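Local structure of beta-galactosidase (Trichoderma reesei, 3OG2) at residues P437-K451 with L485-V497. The protein probably hydrolyses terminal non-reducing beta-D-galactose residues in beta-D-galactosides, as a glycoside hydrolase of family 35. Numbering follows the deposited sequence.
Sequences PQLGGSLTLTGRDSK and LYGGAQELHEFAV
Glu-491 runs extended beyond CG, while Lys-451 bends at chi2 and again about its CD-CE bond (chi4 -93°); the two approach from opposite directions, and Lys-451 NZ reaches the Glu-491 carboxylate. The contact lies in domain 2 of this family 35 enzyme, which is rich in beta structure. It joins 437-451 to the type II beta turn, Gly-488 to Glu-491, that links strand 481-487 of one sheet to strand 492-497 of another. Lys-451 NZ donates to Glu-491 OE1 at 2.8 Å on the syn side, 21° out of the carboxylate plane, and also bridges to Asp-449 OD2. His-493 NE2 donates to the anti lone pair of the same OE1, nearly straight at 173°. Thus two firm donors grip one oxygen and fix the rotation of the carboxylate. One water lies near Glu-491 OE2 and Asp-449 OD2 and accepts from Thr-446 N; another donates to Glu-491 OE2 and bonds to Thr-446 OG1. Arg-552 gives Asp-449 a second positive partner, which probably eases the closeness of the two acids. With an alanine at Glu-491, His-493 NE2 is likely to lose its acceptor and Lys-451 one of its two carboxylate partners. Between strands 443-445 and 492-497, a water links Thr-444 N to Leu-492 O. At the far end, the extended Glu-494 side chain brings its carboxylate to the type I turn from Pro-437 to Gly-440; Tyr-466 and Gln-530 also bind it. Gln-438 N donates to Glu-494 OE2 at 2.7 Å, and Leu-439 N to Glu-494 OE1 at 2.9 Å.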
loop_
_atom_site.group_PDB
_atom_site.type_symbol
_atom_site.label_atom_id
_atom_site.label_comp_id
_atom_site.label_asym_id
_atom_site.label_seq_id
_atom_site.Cartn_x
_atom_site.Cartn_y
_atom_site.Cartn_z
ATOM N N PRO A 437 15.504 6.199 37.739
ATOM C CA PRO A 437 14.631 5.875 38.887
ATOM C C PRO A 437 14.940 6.492 40.248
ATOM O O PRO A 437 16.050 6.453 40.762
ATOM C CB PRO A 437 14.783 4.344 39.021
ATOM C CG PRO A 437 15.065 3.979 37.579
ATOM C CD PRO A 437 16.091 4.984 37.116
ATOM N N GLN A 438 13.912 7.051 40.880
ATOM C CA GLN A 438 14.071 7.606 42.215
ATOM C C GLN A 438 14.167 6.537 43.263
ATOM O O GLN A 438 14.570 6.871 44.393
ATOM C CB GLN A 438 12.853 8.507 42.514
ATOM C CG GLN A 438 12.881 9.827 41.726
ATOM C CD GLN A 438 13.590 10.818 42.643
ATOM O OE1 GLN A 438 13.065 11.129 43.723
ATOM N NE2 GLN A 438 14.776 11.282 42.210
ATOM N N LEU A 439 13.738 5.311 42.988
ATOM C CA LEU A 439 13.804 4.249 43.987
ATOM C C LEU A 439 14.937 3.309 43.668
ATOM O O LEU A 439 14.942 2.192 44.207
ATOM C CB LEU A 439 12.442 3.512 44.089
ATOM C CG LEU A 439 11.319 4.392 44.665
ATOM C CD1 LEU A 439 10.026 3.624 44.553
ATOM C CD2 LEU A 439 11.675 4.754 46.085
ATOM N N GLY A 440 15.925 3.699 42.895
ATOM C CA GLY A 440 17.074 2.840 42.659
ATOM C C GLY A 440 16.980 2.011 41.394
ATOM O O GLY A 440 15.873 1.747 40.883
ATOM N N GLY A 441 18.125 1.584 40.833
ATOM C CA GLY A 441 18.129 0.744 39.672
ATOM C C GLY A 441 18.312 1.544 38.406
ATOM O O GLY A 441 18.288 2.769 38.392
ATOM N N SER A 442 18.504 0.789 37.330
ATOM C CA SER A 442 18.801 1.351 36.011
ATOM C C SER A 442 17.721 0.981 35.009
ATOM O O SER A 442 17.163 -0.107 35.101
ATOM C CB SER A 442 20.137 0.836 35.407
ATOM O OG SER A 442 21.221 1.263 36.203
ATOM N N LEU A 443 17.455 1.910 34.101
ATOM C CA LEU A 443 16.673 1.627 32.917
ATOM C C LEU A 443 17.493 0.891 31.880
ATOM O O LEU A 443 18.733 0.982 31.888
ATOM C CB LEU A 443 16.225 2.951 32.291
ATOM C CG LEU A 443 15.494 3.849 33.296
ATOM C CD1 LEU A 443 15.229 5.213 32.668
ATOM C CD2 LEU A 443 14.201 3.274 33.851
ATOM N N THR A 444 16.812 0.209 30.972
ATOM C CA THR A 444 17.442 -0.571 29.917
ATOM C C THR A 444 16.887 -0.133 28.577
ATOM O O THR A 444 15.670 0.032 28.419
ATOM C CB THR A 444 17.110 -2.098 30.105
ATOM O OG1 THR A 444 17.697 -2.518 31.353
ATOM C CG2 THR A 444 17.705 -2.955 28.995
ATOM N N LEU A 445 17.773 0.040 27.612
ATOM C CA LEU A 445 17.376 0.263 26.200
ATOM C C LEU A 445 17.994 -0.903 25.429
ATOM O O LEU A 445 19.243 -0.948 25.286
ATOM C CB LEU A 445 17.807 1.647 25.689
ATOM C CG LEU A 445 17.221 1.951 24.292
ATOM C CD1 LEU A 445 15.747 2.254 24.391
ATOM C CD2 LEU A 445 17.985 3.107 23.659
ATOM N N THR A 446 17.214 -1.858 24.968
ATOM C CA THR A 446 17.751 -3.025 24.246
ATOM C C THR A 446 17.978 -2.679 22.788
ATOM O O THR A 446 17.771 -1.500 22.369
ATOM C CB THR A 446 16.807 -4.235 24.416
ATOM O OG1 THR A 446 15.539 -3.963 23.800
ATOM C CG2 THR A 446 16.556 -4.503 25.903
ATOM N N GLY A 447 18.442 -3.606 21.978
ATOM C CA GLY A 447 18.865 -3.293 20.633
ATOM C C GLY A 447 17.745 -2.755 19.742
ATOM O O GLY A 447 16.617 -3.255 19.787
ATOM N N ARG A 448 18.094 -1.748 18.953
ATOM C CA ARG A 448 17.122 -1.143 17.989
ATOM C C ARG A 448 15.779 -0.885 18.626
ATOM O O ARG A 448 14.711 -1.176 18.078
ATOM C CB ARG A 448 17.028 -2.016 16.735
ATOM C CG ARG A 448 18.353 -1.873 15.993
ATOM C CD ARG A 448 18.378 -2.636 14.688
ATOM N NE ARG A 448 19.666 -2.395 14.041
ATOM C CZ ARG A 448 20.031 -2.891 12.869
ATOM N NH1 ARG A 448 19.200 -3.657 12.174
ATOM N NH2 ARG A 448 21.246 -2.601 12.412
ATOM N N ASP A 449 15.843 -0.269 19.800
ATOM C CA ASP A 449 14.638 0.223 20.489
ATOM C C ASP A 449 14.780 1.714 20.714
ATOM O O ASP A 449 15.888 2.262 20.753
ATOM C CB ASP A 449 14.412 -0.542 21.797
ATOM C CG ASP A 449 12.994 -0.383 22.279
ATOM O OD1 ASP A 449 12.080 0.171 21.588
ATOM O OD2 ASP A 449 12.697 -0.769 23.449
ATOM N N SER A 450 13.645 2.360 20.853
ATOM C CA SER A 450 13.581 3.787 21.238
ATOM C C SER A 450 12.359 3.951 22.129
ATOM O O SER A 450 11.357 3.279 21.942
ATOM C CB SER A 450 13.462 4.627 19.974
ATOM O OG SER A 450 13.319 5.999 20.280
ATOM N N LYS A 451 12.460 4.837 23.117
ATOM C CA LYS A 451 11.370 5.010 24.066
ATOM C C LYS A 451 11.004 6.460 24.164
ATOM O O LYS A 451 11.870 7.295 23.953
ATOM C CB LYS A 451 11.772 4.529 25.468
ATOM C CG LYS A 451 11.994 3.005 25.395
ATOM C CD LYS A 451 11.621 2.269 26.649
ATOM C CE LYS A 451 12.222 0.868 26.564
ATOM N NZ LYS A 451 11.205 -0.060 25.982
ATOM N N LEU A 485 0.354 0.966 30.859
ATOM C CA LEU A 485 1.771 1.269 30.655
ATOM C C LEU A 485 2.501 -0.015 30.226
ATOM O O LEU A 485 2.083 -1.124 30.666
ATOM C CB LEU A 485 2.434 1.706 31.981
ATOM C CG LEU A 485 1.861 2.977 32.607
ATOM C CD1 LEU A 485 2.579 3.279 33.917
ATOM C CD2 LEU A 485 2.022 4.144 31.633
ATOM N N TYR A 486 3.540 0.122 29.423
ATOM C CA TYR A 486 4.263 -1.086 29.052
ATOM C C TYR A 486 5.759 -0.842 28.944
ATOM O O TYR A 486 6.257 0.263 28.709
ATOM C CB TYR A 486 3.740 -1.721 27.725
ATOM C CG TYR A 486 4.033 -0.830 26.510
ATOM C CD1 TYR A 486 3.158 0.206 26.187
ATOM C CD2 TYR A 486 5.158 -0.997 25.716
ATOM C CE1 TYR A 486 3.415 1.025 25.087
ATOM C CE2 TYR A 486 5.434 -0.188 24.635
ATOM C CZ TYR A 486 4.537 0.839 24.323
ATOM O OH TYR A 486 4.811 1.663 23.230
ATOM N N GLY A 487 6.503 -1.959 29.125
ATOM C CA GLY A 487 7.948 -1.989 28.850
ATOM C C GLY A 487 8.293 -3.272 28.120
ATOM O O GLY A 487 7.558 -4.256 28.191
ATOM N N GLY A 488 9.431 -3.303 27.462
ATOM C CA GLY A 488 9.975 -4.564 26.949
ATOM C C GLY A 488 10.266 -5.474 28.122
ATOM O O GLY A 488 10.568 -5.052 29.245
ATOM N N ALA A 489 10.185 -6.759 27.859
ATOM C CA ALA A 489 10.453 -7.730 28.940
ATOM C C ALA A 489 11.807 -7.519 29.611
ATOM O O ALA A 489 12.815 -7.223 28.964
ATOM C CB ALA A 489 10.385 -9.136 28.373
ATOM N N GLN A 490 11.786 -7.682 30.945
ATOM C CA GLN A 490 12.962 -7.567 31.818
ATOM C C GLN A 490 13.407 -6.106 31.997
ATOM O O GLN A 490 14.445 -5.869 32.671
ATOM C CB GLN A 490 14.156 -8.424 31.363
ATOM C CG GLN A 490 13.765 -9.901 31.499
ATOM C CD GLN A 490 12.791 -10.036 32.664
ATOM O OE1 GLN A 490 13.076 -9.562 33.771
ATOM N NE2 GLN A 490 11.644 -10.662 32.407
ATOM N N GLU A 491 12.708 -5.123 31.446
ATOM C CA GLU A 491 13.069 -3.705 31.704
ATOM C C GLU A 491 12.509 -3.242 33.030
ATOM O O GLU A 491 11.316 -3.485 33.344
ATOM C CB GLU A 491 12.512 -2.833 30.603
ATOM C CG GLU A 491 13.166 -2.924 29.228
ATOM C CD GLU A 491 12.325 -2.230 28.152
ATOM O OE1 GLU A 491 11.384 -1.457 28.443
ATOM O OE2 GLU A 491 12.631 -2.509 26.950
ATOM N N LEU A 492 13.335 -2.573 33.837
ATOM C CA LEU A 492 12.854 -1.916 35.032
ATOM C C LEU A 492 12.284 -0.564 34.645
ATOM O O LEU A 492 12.941 0.168 33.902
ATOM C CB LEU A 492 13.961 -1.671 36.041
ATOM C CG LEU A 492 13.610 -0.947 37.353
ATOM C CD1 LEU A 492 12.708 -1.786 38.253
ATOM C CD2 LEU A 492 14.886 -0.600 38.141
ATOM N N HIS A 493 11.101 -0.258 35.156
ATOM C CA HIS A 493 10.483 1.045 34.905
ATOM C C HIS A 493 9.980 1.665 36.192
ATOM O O HIS A 493 9.762 0.973 37.200
ATOM C CB HIS A 493 9.277 0.876 33.952
ATOM C CG HIS A 493 9.815 0.668 32.560
ATOM N ND1 HIS A 493 10.378 1.752 31.913
ATOM C CD2 HIS A 493 9.950 -0.399 31.745
ATOM C CE1 HIS A 493 10.805 1.338 30.722
ATOM N NE2 HIS A 493 10.549 0.049 30.635
ATOM N N GLU A 494 9.849 2.999 36.166
ATOM C CA GLU A 494 9.317 3.699 37.336
ATOM C C GLU A 494 8.381 4.806 36.869
ATOM O O GLU A 494 8.660 5.446 35.828
ATOM C CB GLU A 494 10.501 4.229 38.162
ATOM C CG GLU A 494 10.005 4.757 39.503
ATOM C CD GLU A 494 11.197 5.317 40.280
ATOM O OE1 GLU A 494 11.947 4.516 40.904
ATOM O OE2 GLU A 494 11.378 6.566 40.170
ATOM N N PHE A 495 7.322 5.039 37.625
ATOM C CA PHE A 495 6.464 6.185 37.356
ATOM C C PHE A 495 6.006 6.741 38.705
ATOM O O PHE A 495 6.050 6.058 39.729
ATOM C CB PHE A 495 5.287 5.889 36.438
ATOM C CG PHE A 495 4.339 4.832 36.931
ATOM C CD1 PHE A 495 4.684 3.470 36.834
ATOM C CD2 PHE A 495 3.116 5.226 37.428
ATOM C CE1 PHE A 495 3.762 2.507 37.250
ATOM C CE2 PHE A 495 2.211 4.283 37.859
ATOM C CZ PHE A 495 2.540 2.929 37.751
ATOM N N ALA A 496 5.559 7.978 38.661
ATOM C CA ALA A 496 5.135 8.595 39.906
ATOM C C ALA A 496 3.833 9.352 39.613
ATOM O O ALA A 496 3.714 10.007 38.586
ATOM C CB ALA A 496 6.182 9.544 40.437
ATOM N N VAL A 497 2.897 9.250 40.530
ATOM C CA VAL A 497 1.580 9.839 40.383
ATOM C C VAL A 497 1.399 10.907 41.446
ATOM O O VAL A 497 1.556 10.622 42.644
ATOM C CB VAL A 497 0.450 8.792 40.486
ATOM C CG1 VAL A 497 -0.899 9.439 40.209
ATOM C CG2 VAL A 497 0.705 7.645 39.491
HETATM O O HOH W 1 16.219 -2.083 33.445
HETATM O O HOH W 2 13.983 0.187 31.420
HETATM O O HOH W 3 16.766 -5.365 31.479
HETATM O O HOH W 4 14.479 -1.263 25.436
HETATM O O HOH W 5 13.246 -4.468 25.193
HETATM O O HOH W 6 8.593 0.609 26.637
#